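Local coordinates for protein nadb-ler3 (Gallus gallus, PDB 3WXB) that acts as an NAD(P)H-dependent carbonyl reductase of the short-chain dehydrogenase/reductase family and binds NADPH on a Rossmann fold, at residues E70-K73 against L74-K77; K156-A159 against Q160-P163; S243-T246 against V247-V251. All blocks are in the same frame, centred on the assembly; numbering follows the deposited sequence.

Interaction 1. Residues E70-K73 against L74-K77; sequences ELQK and LASK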
# COMPACT_ATOMS: atom_id res chain seq x y z
N GLU A 70 -11.70 2.44 30.44
CA GLU A 70 -10.42 2.56 31.13
C GLU A 70 -9.75 3.90 30.82
O GLU A 70 -9.08 4.48 31.68
CB GLU A 70 -9.53 1.35 30.91
CG GLU A 70 -8.83 0.93 32.19
CD GLU A 70 -7.34 0.79 31.96
OE1 GLU A 70 -6.94 -0.12 31.18
OE2 GLU A 70 -6.55 1.60 32.55
N LEU A 71 -10.00 4.44 29.62
CA LEU A 71 -9.52 5.79 29.26
C LEU A 71 -10.12 6.88 30.10
O LEU A 71 -9.43 7.83 30.46
CB LEU A 71 -9.86 6.16 27.81
CG LEU A 71 -8.83 6.31 26.70
CD1 LEU A 71 -9.44 7.02 25.44
CD2 LEU A 71 -7.43 6.98 27.14
N GLN A 72 -11.43 6.80 30.31
CA GLN A 72 -12.14 7.77 31.14
C GLN A 72 -11.60 7.72 32.57
O GLN A 72 -11.52 8.74 33.23
CB GLN A 72 -13.65 7.45 31.12
CG GLN A 72 -14.33 7.81 29.80
CD GLN A 72 -14.31 9.30 29.47
OE1 GLN A 72 -13.80 10.10 30.24
NE2 GLN A 72 -14.83 9.66 28.32
N LYS A 73 -11.23 6.53 33.03
CA LYS A 73 -10.65 6.35 34.36
C LYS A 73 -9.39 7.18 34.39
O LYS A 73 -9.29 8.13 35.16
CB LYS A 73 -10.28 4.90 34.55
CG LYS A 73 -10.60 4.31 35.88
CD LYS A 73 -11.02 2.84 35.70
CE LYS A 73 -12.51 2.73 35.34
NZ LYS A 73 -12.90 1.39 34.79
N LEU A 74 -8.46 6.85 33.49
CA LEU A 74 -7.21 7.59 33.36
C LEU A 74 -7.40 9.10 33.36
O LEU A 74 -6.65 9.83 34.04
CB LEU A 74 -6.45 7.19 32.09
CG LEU A 74 -5.50 5.99 32.10
CD1 LEU A 74 -4.88 5.88 30.69
CD2 LEU A 74 -4.38 6.10 33.21
N ALA A 75 -8.38 9.55 32.59
CA ALA A 75 -8.62 10.98 32.41
C ALA A 75 -9.04 11.69 33.69
O ALA A 75 -8.68 12.87 33.91
CB ALA A 75 -9.65 11.20 31.35
N SER A 76 -9.81 10.98 34.53
CA SER A 76 -10.24 11.53 35.84
C SER A 76 -9.02 11.81 36.74
O SER A 76 -9.04 12.75 37.55
CB SER A 76 -11.24 10.58 36.52
OG SER A 76 -10.61 9.38 36.95
N LYS A 77 -7.97 10.99 36.59
CA LYS A 77 -6.70 11.14 37.31
C LYS A 77 -5.60 12.02 36.65
O LYS A 77 -4.63 12.38 37.32
CB LYS A 77 -6.09 9.77 37.59
CG LYS A 77 -6.86 8.90 38.56
CD LYS A 77 -5.89 7.87 39.11
CE LYS A 77 -6.32 7.35 40.48
NZ LYS A 77 -7.21 6.15 40.37
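The flat carbonyl group of Lys73 is met in its own plane by the hydroxyl of Ser76, whose OG lies on a lone pair 2.6 Å from Lys73 O. The oxygen is shared: Ser76 N reaches Lys73 O weakly at 3.0 Å, and Lys77 N also reaches it weakly. The hydroxyl is placed there by its first torsion, with OG tucked between the backbone N and the carbonyl carbon of Ser76 (chi1 69°), which folds it back against the preceding turn. A second flat group, the amide of Gln72, stands off more loosely. Its OE1 comes no nearer than 4.4 Å to Ala75 CB, while its NE2 is tied to the carbonyl of Pro63.

Beneath these side chains runs the ordinary i to i+4 ladder of an alpha helix. Leu74 N bonds to Glu70 O with an almost straight N-H (176°), followed by Ala75 N to Leu71 O at 2.9 Å and Ser76 N to Gln72 O at 3.1 Å. The turns make up nearly all of helix 69-77, the helical arm of a beta-alpha-beta unit between strands 55-60 and 81-85 of the Rossmann fold. Aliphatic atoms lie close to the same carbonyls: Leu74 CB sits 3.5 Å from Leu71 O, and Ala75 CB is as near to that oxygen. Leu71 turns inward onto Ala58 and Cys60 of strand 55-60. Leu74 reaches Leu81, and it also meets Leu40 and Gln44 of helix 37-47.

Interaction 2. Residues K156-A159 against Q160-P163; sequences KKAA and QENP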
# COMPACT_ATOMS: atom_id res chain seq x y z
N LYS A 156 3.30 21.99 11.85
CA LYS A 156 4.15 23.03 11.30
C LYS A 156 4.39 24.12 12.32
O LYS A 156 5.46 24.72 12.32
CB LYS A 156 3.47 23.69 10.12
CG LYS A 156 3.55 22.92 8.82
CD LYS A 156 2.88 23.83 7.75
CE LYS A 156 2.79 23.12 6.43
NZ LYS A 156 2.11 24.05 5.47
N LYS A 157 3.36 24.44 13.10
CA LYS A 157 3.51 25.40 14.20
C LYS A 157 4.52 24.90 15.24
O LYS A 157 5.39 25.70 15.71
CB LYS A 157 2.15 25.76 14.88
CG LYS A 157 2.31 26.94 15.94
CD LYS A 157 1.93 28.32 15.30
CE LYS A 157 0.39 28.70 15.51
NZ LYS A 157 -0.68 27.64 15.14
N ALA A 158 4.45 23.61 15.58
CA ALA A 158 5.46 23.03 16.47
C ALA A 158 6.89 23.12 15.91
O ALA A 158 7.83 23.35 16.67
CB ALA A 158 5.12 21.59 16.90
N ALA A 159 7.04 22.91 14.60
CA ALA A 159 8.33 22.98 13.92
C ALA A 159 8.85 24.41 13.98
O ALA A 159 10.01 24.63 14.26
CB ALA A 159 8.18 22.56 12.45
N GLN A 160 7.98 25.36 13.73
CA GLN A 160 8.29 26.78 13.80
C GLN A 160 8.68 27.27 15.18
O GLN A 160 9.37 28.23 15.32
CB GLN A 160 7.09 27.56 13.34
CG GLN A 160 7.06 27.72 11.92
CD GLN A 160 5.70 28.01 11.44
OE1 GLN A 160 4.82 28.34 12.19
NE2 GLN A 160 5.52 27.87 10.16
N GLU A 161 8.21 26.58 16.19
CA GLU A 161 8.54 26.86 17.58
C GLU A 161 9.97 26.48 17.94
O GLU A 161 10.47 26.95 18.95
CB GLU A 161 7.55 26.18 18.57
CG GLU A 161 6.21 26.90 18.71
CD GLU A 161 5.09 25.99 19.28
OE1 GLU A 161 5.31 24.82 19.66
OE2 GLU A 161 3.94 26.48 19.36
N ASN A 162 10.59 25.60 17.16
CA ASN A 162 11.93 25.06 17.41
C ASN A 162 12.73 25.17 16.13
O ASN A 162 13.12 24.18 15.57
CB ASN A 162 11.84 23.60 17.82
CG ASN A 162 10.90 23.38 19.00
OD1 ASN A 162 11.33 23.23 20.14
ND2 ASN A 162 9.59 23.31 18.70
N PRO A 163 12.94 26.41 15.65
CA PRO A 163 13.40 26.61 14.28
C PRO A 163 14.74 26.00 13.94
O PRO A 163 15.61 25.79 14.81
CB PRO A 163 13.50 28.14 14.15
CG PRO A 163 13.56 28.63 15.53
CD PRO A 163 12.68 27.69 16.30
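Asn162 turns its side-chain amide back onto the last turn of the helix, where ND2 donates to Ala158 O at 2.7 Å. The acceptor lies within a few degrees of the amide plane, and ND2 approaches almost end-on to the carbonyl, with a C=O...N angle of 165°. The amide reaches it because CG stands anti to the carbonyl carbon of Asn162, beside the backbone N (chi1 -53°). The backbone N of the same residue takes a different carbonyl, bonding to Ala159 O at 3.1 Å from well above the carbonyl plane.

Glu161 and Lys157 run across each other at a slant. What meets is the aliphatic root of the lysine and the acid, with Lys157 CG 3.8 Å from Glu161 OE2. The charged ends stay apart, Lys157 NZ lying 6.4 Å from Glu161 OE2, and the carboxylate instead accepts from the backbone N of Gly109. Its stem lies against the helix too, Glu161 CG coming within 3.3 Å of Lys157 O. Here helix 130-160, which joins parallel strands 112-115 and 173-177 in a beta-alpha-beta crossover of the Rossmann fold, runs out into a loop. The i to i+4 bonds from Gln160 N to Lys156 O and from Glu161 N to Lys157 O give way to the three-residue step of Asn162. An alanine in place of Glu161 is likely to leave Gly109 N without this acceptor and the lysine stem without its neighbour.

Gln160 extends alongside the preceding turn: its CG lies 3.4 Å from Lys156 O, and its OE1 ends 3.8 Å from Lys157 CA.

Interaction 3. Residues S243-T246 against V247-V251; sequences SRVT and VDESV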
# COMPACT_ATOMS: atom_id res chain seq x y z
N SER A 243 7.99 -15.10 20.61
CA SER A 243 8.20 -13.84 19.87
C SER A 243 7.36 -12.71 20.37
O SER A 243 7.64 -11.56 20.06
CB SER A 243 7.87 -14.01 18.39
OG SER A 243 8.99 -14.50 17.73
N ARG A 244 6.30 -13.02 21.11
CA ARG A 244 5.32 -11.99 21.48
C ARG A 244 5.76 -11.02 22.54
O ARG A 244 6.43 -11.37 23.51
CB ARG A 244 4.01 -12.65 21.88
CG ARG A 244 3.50 -13.38 20.69
CD ARG A 244 2.42 -12.57 20.05
NE ARG A 244 1.25 -13.28 20.37
CZ ARG A 244 0.04 -12.81 20.52
NH1 ARG A 244 -0.25 -11.52 20.39
NH2 ARG A 244 -0.88 -13.69 20.83
N VAL A 245 5.34 -9.78 22.37
CA VAL A 245 5.60 -8.81 23.39
C VAL A 245 4.28 -8.36 23.97
O VAL A 245 3.21 -8.54 23.35
CB VAL A 245 6.43 -7.65 22.85
CG1 VAL A 245 7.81 -8.19 22.48
CG2 VAL A 245 5.76 -7.01 21.66
N THR A 246 4.37 -7.83 25.19
CA THR A 246 3.25 -7.18 25.85
C THR A 246 3.18 -5.75 25.30
O THR A 246 4.13 -5.26 24.71
CB THR A 246 3.47 -7.16 27.41
OG1 THR A 246 4.63 -6.39 27.70
CG2 THR A 246 3.63 -8.64 28.02
N VAL A 247 2.04 -5.10 25.51
CA VAL A 247 1.82 -3.73 25.15
C VAL A 247 2.87 -2.86 25.85
O VAL A 247 3.39 -1.90 25.24
CB VAL A 247 0.39 -3.32 25.59
CG1 VAL A 247 0.25 -1.83 25.67
CG2 VAL A 247 -0.67 -3.92 24.63
N ASP A 248 3.20 -3.21 27.10
CA ASP A 248 4.17 -2.39 27.85
C ASP A 248 5.54 -2.47 27.21
O ASP A 248 6.24 -1.45 27.07
CB ASP A 248 4.23 -2.75 29.34
CG ASP A 248 3.02 -2.20 30.12
OD1 ASP A 248 2.58 -1.05 29.86
OD2 ASP A 248 2.50 -2.93 30.97
N GLU A 249 5.91 -3.67 26.80
CA GLU A 249 7.22 -3.91 26.17
C GLU A 249 7.28 -3.24 24.80
O GLU A 249 8.27 -2.59 24.44
CB GLU A 249 7.44 -5.41 26.00
CG GLU A 249 7.79 -6.19 27.30
CD GLU A 249 7.74 -7.70 27.12
OE1 GLU A 249 7.05 -8.22 26.19
OE2 GLU A 249 8.38 -8.41 27.92
N SER A 250 6.19 -3.39 24.03
CA SER A 250 6.13 -2.85 22.67
C SER A 250 6.15 -1.33 22.79
O SER A 250 6.97 -0.68 22.14
CB SER A 250 4.85 -3.34 21.94
OG SER A 250 4.58 -2.49 20.83
N VAL A 251 5.24 -0.73 23.55
CA VAL A 251 5.28 0.72 23.61
C VAL A 251 6.46 1.34 24.34
O VAL A 251 6.87 2.40 23.95
CB VAL A 251 3.92 1.49 23.87
CG1 VAL A 251 2.63 0.66 23.64
CG2 VAL A 251 3.96 2.42 25.02
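Thr246 and Glu249 exchange bonds between backbone and side chain in both directions. Glu249 N donates to Thr246 OG1 at 3.1 Å, and Thr246 N donates to Glu249 OE1 at 2.9 Å, the latter with an N-H...O angle of 165°. The carboxylate is met on its anti side, the donor standing 32° out of its plane. On Thr246 the hydroxyl, with OG1 between the backbone N and the carbonyl carbon (chi1 62°), hangs over the first turn, where Glu249 CG also touches it at 3.2 Å. The two side chains pass each other at a slant.

This reciprocal pair is a capping box, with Thr246 as N-cap of helix 247-260, the helix that follows strand 222-227 in this short-chain dehydrogenase/reductase fold. It supplies an acceptor to an N-H of the first turn, which the helix cannot bond internally. The carbonyl of Thr246 starts the regular ladder, accepting from Ser250 N at 2.9 Å.

Val245 packs beside the box. Its CB lies 3.4 Å from Glu249 OE1, where it flanks the bonded oxygen, and its CG2 meets Ser250 CB at 3.8 Å. Further out, backbone hydrogen bonds to Trp230 and Lys232 tie Val245, the residue before the cap, to the neighbouring loop, while Arg244 makes a cation-pi contact with the same Trp230 and bonds to the carbonyls of Gly237 and Leu239. Ser250 OG bonds to Pro228 O and Asp248 OD1 to His45 NE2, anchoring the helix start at two points of its first turn. The side chains of Val247 and Ser250 come about 4 Å from those of the NADPH-binding residues Thr233 and Val231, respectively.

How the interactions relate
The three contacts follow one another along the chain without touching, and each concerns a different part of a helix: interaction 1 the body of a short helix through to its end, interaction 2 the exit from a long one and interaction 3 a beginning. Interactions 1 and 3 are the nearest pair, about 9 Å between closest atoms and 22 Å between centres. The side chain of Leu71 is about 8 Å from bound NADPH and that of Arg244 about 5 Å. Interaction 2 lies away from the cofactor-binding residues, its nearest atoms about 22 Å from interaction 1 and about 21 Å from interaction 3, which sits across the centre of the chain from it.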